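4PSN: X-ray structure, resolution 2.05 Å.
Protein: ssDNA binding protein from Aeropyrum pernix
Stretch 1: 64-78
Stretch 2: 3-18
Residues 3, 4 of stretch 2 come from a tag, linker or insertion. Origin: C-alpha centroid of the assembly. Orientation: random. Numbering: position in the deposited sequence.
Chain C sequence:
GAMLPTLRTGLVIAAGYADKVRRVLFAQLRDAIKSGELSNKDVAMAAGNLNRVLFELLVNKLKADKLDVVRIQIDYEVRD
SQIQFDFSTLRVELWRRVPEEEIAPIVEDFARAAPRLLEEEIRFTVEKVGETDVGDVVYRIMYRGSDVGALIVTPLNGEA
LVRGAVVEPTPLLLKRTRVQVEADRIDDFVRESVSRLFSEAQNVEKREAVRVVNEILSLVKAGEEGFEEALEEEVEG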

# COMPACT_ATOMS: atom_id res chain seq x y z
N ALA C 64 -0.68 -25.12 -1.35
CA ALA C 64 0.24 -23.99 -1.14
C ALA C 64 0.92 -24.11 0.22
O ALA C 64 0.29 -24.47 1.20
CB ALA C 64 -0.50 -22.66 -1.23
N ASP C 65 2.21 -23.81 0.27
CA ASP C 65 2.94 -23.72 1.53
C ASP C 65 2.61 -22.38 2.17
O ASP C 65 2.29 -21.42 1.47
CB ASP C 65 4.44 -23.83 1.27
CG ASP C 65 5.25 -23.86 2.55
OD1 ASP C 65 5.24 -24.91 3.24
OD2 ASP C 65 5.92 -22.85 2.87
N LYS C 66 2.70 -22.29 3.50
CA LYS C 66 2.38 -21.04 4.17
C LYS C 66 3.30 -19.89 3.74
O LYS C 66 2.95 -18.72 3.89
CB LYS C 66 2.35 -21.21 5.70
CG LYS C 66 3.69 -21.52 6.33
CD LYS C 66 3.51 -22.36 7.61
CE LYS C 66 4.86 -22.92 8.10
NZ LYS C 66 4.72 -23.97 9.16
N LEU C 67 4.47 -20.23 3.20
CA LEU C 67 5.45 -19.23 2.79
C LEU C 67 5.46 -18.95 1.28
O LEU C 67 6.29 -18.20 0.77
CB LEU C 67 6.85 -19.65 3.26
CG LEU C 67 7.05 -19.57 4.77
CD1 LEU C 67 8.44 -20.07 5.15
CD2 LEU C 67 6.83 -18.14 5.24
N ASP C 68 4.53 -19.57 0.57
CA ASP C 68 4.38 -19.24 -0.84
C ASP C 68 3.63 -17.91 -0.96
O ASP C 68 3.22 -17.33 0.05
CB ASP C 68 3.61 -20.35 -1.55
CG ASP C 68 4.42 -21.62 -1.71
OD1 ASP C 68 5.68 -21.59 -1.64
OD2 ASP C 68 3.77 -22.65 -1.95
N VAL C 69 3.47 -17.42 -2.18
CA VAL C 69 2.74 -16.17 -2.41
C VAL C 69 1.49 -16.48 -3.23
O VAL C 69 1.53 -17.33 -4.12
CB VAL C 69 3.62 -15.15 -3.15
CG1 VAL C 69 2.79 -13.97 -3.66
CG2 VAL C 69 4.75 -14.67 -2.24
N VAL C 70 0.37 -15.84 -2.90
CA VAL C 70 -0.86 -16.03 -3.65
C VAL C 70 -1.46 -14.68 -3.99
O VAL C 70 -1.08 -13.66 -3.42
CB VAL C 70 -1.90 -16.80 -2.84
CG1 VAL C 70 -1.47 -18.26 -2.65
CG2 VAL C 70 -2.13 -16.11 -1.49
N ARG C 71 -2.40 -14.67 -4.91
CA ARG C 71 -3.15 -13.46 -5.22
C ARG C 71 -4.53 -13.96 -5.61
O ARG C 71 -4.65 -14.88 -6.41
CB ARG C 71 -2.51 -12.70 -6.39
CG ARG C 71 -3.26 -11.40 -6.77
CD ARG C 71 -2.34 -10.43 -7.52
NE ARG C 71 -1.98 -10.93 -8.84
CZ ARG C 71 -1.10 -10.35 -9.66
NH1 ARG C 71 -0.85 -10.91 -10.84
NH2 ARG C 71 -0.48 -9.22 -9.32
N ILE C 72 -5.56 -13.36 -5.03
CA ILE C 72 -6.91 -13.88 -5.15
C ILE C 72 -7.86 -12.77 -5.51
O ILE C 72 -7.71 -11.64 -5.06
CB ILE C 72 -7.39 -14.50 -3.80
CG1 ILE C 72 -6.43 -15.60 -3.36
CG2 ILE C 72 -8.81 -15.05 -3.92
CD1 ILE C 72 -6.68 -16.13 -1.99
N GLN C 73 -8.83 -13.08 -6.35
CA GLN C 73 -9.85 -12.12 -6.67
C GLN C 73 -11.14 -12.86 -6.91
O GLN C 73 -11.14 -14.00 -7.42
CB GLN C 73 -9.45 -11.25 -7.87
CG GLN C 73 -9.40 -11.95 -9.19
CD GLN C 73 -9.33 -10.96 -10.35
OE1 GLN C 73 -8.34 -10.24 -10.49
NE2 GLN C 73 -10.39 -10.90 -11.17
N ILE C 74 -12.25 -12.25 -6.52
CA ILE C 74 -13.56 -12.83 -6.77
C ILE C 74 -14.58 -11.71 -6.76
O ILE C 74 -14.46 -10.78 -5.96
CB ILE C 74 -13.90 -13.88 -5.69
CG1 ILE C 74 -15.24 -14.56 -5.99
CG2 ILE C 74 -13.90 -13.23 -4.30
CD1 ILE C 74 -15.55 -15.68 -4.97
N ASP C 75 -15.54 -11.75 -7.67
CA ASP C 75 -16.56 -10.71 -7.73
C ASP C 75 -17.63 -10.98 -6.68
O ASP C 75 -17.82 -12.12 -6.24
CB ASP C 75 -17.22 -10.66 -9.12
CG ASP C 75 -16.25 -10.21 -10.23
OD1 ASP C 75 -15.12 -9.76 -9.94
OD2 ASP C 75 -16.65 -10.30 -11.41
N TYR C 76 -18.34 -9.93 -6.27
CA TYR C 76 -19.46 -10.09 -5.35
C TYR C 76 -20.56 -9.08 -5.58
O TYR C 76 -20.33 -7.99 -6.14
CB TYR C 76 -19.02 -10.05 -3.87
CG TYR C 76 -18.46 -8.72 -3.44
CD1 TYR C 76 -19.29 -7.74 -2.92
CD2 TYR C 76 -17.11 -8.45 -3.55
CE1 TYR C 76 -18.78 -6.51 -2.52
CE2 TYR C 76 -16.59 -7.23 -3.14
CZ TYR C 76 -17.43 -6.26 -2.64
OH TYR C 76 -16.92 -5.05 -2.25
N GLU C 77 -21.75 -9.45 -5.14
CA GLU C 77 -22.94 -8.65 -5.30
C GLU C 77 -23.50 -8.33 -3.93
O GLU C 77 -23.67 -9.22 -3.09
CB GLU C 77 -23.97 -9.43 -6.12
CG GLU C 77 -25.32 -8.77 -6.28
CD GLU C 77 -26.26 -9.57 -7.17
OE1 GLU C 77 -26.13 -10.82 -7.21
OE2 GLU C 77 -27.13 -8.96 -7.83
N VAL C 78 -23.74 -7.06 -3.68
CA VAL C 78 -24.42 -6.64 -2.47
C VAL C 78 -25.74 -6.01 -2.88
O VAL C 78 -25.76 -5.07 -3.67
CB VAL C 78 -23.63 -5.57 -1.73
CG1 VAL C 78 -24.38 -5.17 -0.45
CG2 VAL C 78 -22.24 -6.06 -1.41
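Stretch 2, residues 3-18: MLPTLRTGLVIAAGYA

Strand segments 6-8 and 12-13 pair antiparallel with strand 69-78; the axis of strand 6-8 lies at 159° to it, with a closest approach of 4.5 Å. Leu 7 pairs with Ile 74 (Leu 7 N to Ile 74 O 2.9 Å) and Val 12 with Val 70 (Val 70 N to Val 12 O 2.8 Å). Between these ladders the register slips by one residue, and a side chain bridges the gap: Thr 9, chi1 p, brings OG1 to 2.9 Å from Ile 72 N, accepting its hydrogen bond while donating to Gly 10 O at 2.8 Å. Gly 10 follows with positive phi (65°), which favours glycine.

Thr 6 (m) and Asp 75 (m) share a face of the sheet, and Thr 6 OG1 donates to Asp 75 OD1 at 2.5 Å. On this face too, the extended Arg 8 side chain (m, t, t) carries NH2 to 2.6 Å from Gln 73 OE1, although the angle is poor for a hydrogen bond. Tyr 76, in p, turns its ring back over the partner: Pro 5 CG lies 4.1 Å from the ring centroid, over one face. Leu 11 CD2 covers one face of the Arg 71 guanidinium. Beyond Val 12, Ala 14 N donates to Asp 68 O (2.8 Å).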

# COMPACT_ATOMS: atom_id res chain seq x y z
N MSE C 3 -21.09 -4.01 -14.26
CA MSE C 3 -19.99 -4.80 -13.73
C MSE C 3 -19.99 -4.77 -12.21
O MSE C 3 -20.24 -3.72 -11.59
CB MSE C 3 -18.67 -4.26 -14.27
CG MSE C 3 -17.44 -4.94 -13.72
SE MSE C 3 -15.81 -3.94 -14.19
CE MSE C 3 -15.62 -2.88 -12.56
N LEU C 4 -19.66 -5.91 -11.60
CA LEU C 4 -19.71 -6.04 -10.15
C LEU C 4 -18.42 -5.57 -9.52
O LEU C 4 -17.38 -5.56 -10.17
CB LEU C 4 -19.97 -7.50 -9.78
CG LEU C 4 -21.37 -8.03 -10.11
CD1 LEU C 4 -21.45 -9.53 -9.86
CD2 LEU C 4 -22.43 -7.30 -9.28
N PRO C 5 -18.47 -5.17 -8.24
CA PRO C 5 -17.22 -4.94 -7.50
C PRO C 5 -16.44 -6.24 -7.39
O PRO C 5 -17.03 -7.33 -7.44
CB PRO C 5 -17.70 -4.48 -6.13
CG PRO C 5 -19.12 -4.93 -6.02
CD PRO C 5 -19.67 -4.93 -7.42
N THR C 6 -15.12 -6.13 -7.25
CA THR C 6 -14.23 -7.27 -7.13
C THR C 6 -13.39 -7.17 -5.88
O THR C 6 -12.76 -6.15 -5.62
CB THR C 6 -13.29 -7.37 -8.35
OG1 THR C 6 -14.07 -7.49 -9.53
CG2 THR C 6 -12.38 -8.60 -8.24
N LEU C 7 -13.40 -8.22 -5.08
CA LEU C 7 -12.50 -8.31 -3.95
C LEU C 7 -11.15 -8.78 -4.51
O LEU C 7 -11.08 -9.80 -5.18
CB LEU C 7 -13.05 -9.31 -2.94
CG LEU C 7 -12.43 -9.35 -1.54
CD1 LEU C 7 -13.28 -10.20 -0.59
CD2 LEU C 7 -11.00 -9.87 -1.61
N ARG C 8 -10.08 -8.02 -4.23
CA ARG C 8 -8.73 -8.33 -4.73
C ARG C 8 -7.73 -8.25 -3.59
O ARG C 8 -7.70 -7.26 -2.87
CB ARG C 8 -8.31 -7.31 -5.80
CG ARG C 8 -9.22 -7.21 -7.02
CD ARG C 8 -8.71 -6.20 -8.07
NE ARG C 8 -9.66 -6.05 -9.18
CZ ARG C 8 -9.62 -6.74 -10.31
NH1 ARG C 8 -10.54 -6.57 -11.25
NH2 ARG C 8 -8.65 -7.63 -10.51
N THR C 9 -6.89 -9.27 -3.43
CA THR C 9 -5.96 -9.27 -2.30
C THR C 9 -4.63 -8.61 -2.63
O THR C 9 -3.88 -8.24 -1.74
CB THR C 9 -5.64 -10.72 -1.86
OG1 THR C 9 -5.07 -11.43 -2.96
CG2 THR C 9 -6.89 -11.45 -1.38
N GLY C 10 -4.31 -8.49 -3.92
CA GLY C 10 -2.94 -8.21 -4.31
C GLY C 10 -2.04 -9.39 -3.93
O GLY C 10 -2.54 -10.43 -3.52
N LEU C 11 -0.73 -9.23 -4.07
CA LEU C 11 0.21 -10.27 -3.72
C LEU C 11 0.22 -10.39 -2.21
O LEU C 11 0.31 -9.39 -1.49
CB LEU C 11 1.61 -9.92 -4.19
CG LEU C 11 1.78 -9.68 -5.69
CD1 LEU C 11 3.20 -9.22 -5.97
CD2 LEU C 11 1.45 -10.95 -6.47
N VAL C 12 0.12 -11.62 -1.71
CA VAL C 12 0.21 -11.81 -0.27
C VAL C 12 0.85 -13.16 0.07
O VAL C 12 0.63 -14.14 -0.63
CB VAL C 12 -1.19 -11.63 0.40
CG1 VAL C 12 -2.14 -12.74 -0.04
CG2 VAL C 12 -1.07 -11.56 1.92
N ILE C 13 1.67 -13.22 1.13
CA ILE C 13 2.19 -14.51 1.57
C ILE C 13 1.00 -15.39 1.97
O ILE C 13 0.05 -14.92 2.58
CB ILE C 13 3.17 -14.38 2.77
CG1 ILE C 13 4.40 -13.57 2.39
CG2 ILE C 13 3.66 -15.76 3.20
CD1 ILE C 13 5.44 -14.38 1.63
N ALA C 14 1.05 -16.67 1.63
CA ALA C 14 -0.13 -17.50 1.79
C ALA C 14 -0.67 -17.48 3.22
O ALA C 14 -1.89 -17.43 3.42
CB ALA C 14 0.15 -18.92 1.33
N ALA C 15 0.23 -17.50 4.20
CA ALA C 15 -0.20 -17.55 5.60
C ALA C 15 -1.03 -16.34 6.01
O ALA C 15 -1.66 -16.34 7.07
CB ALA C 15 1.01 -17.70 6.53
N GLY C 16 -1.04 -15.31 5.18
CA GLY C 16 -1.73 -14.10 5.56
C GLY C 16 -2.94 -13.79 4.72
O GLY C 16 -3.49 -12.69 4.82
N TYR C 17 -3.35 -14.74 3.90
CA TYR C 17 -4.44 -14.48 2.96
C TYR C 17 -5.76 -14.17 3.69
O TYR C 17 -6.50 -13.30 3.25
CB TYR C 17 -4.65 -15.65 1.96
CG TYR C 17 -5.47 -16.78 2.54
CD1 TYR C 17 -6.86 -16.71 2.57
CD2 TYR C 17 -4.86 -17.92 3.05
CE1 TYR C 17 -7.61 -17.72 3.12
CE2 TYR C 17 -5.60 -18.94 3.60
CZ TYR C 17 -6.98 -18.84 3.62
OH TYR C 17 -7.74 -19.85 4.15
N ALA C 18 -6.04 -14.85 4.80
CA ALA C 18 -7.36 -14.69 5.43
C ALA C 18 -7.56 -13.25 5.93
O ALA C 18 -8.63 -12.65 5.72
CB ALA C 18 -7.58 -15.70 6.56
O HOH W 1 -16.67 -7.50 -12.06
O HOH W 2 -5.66 -9.33 -6.41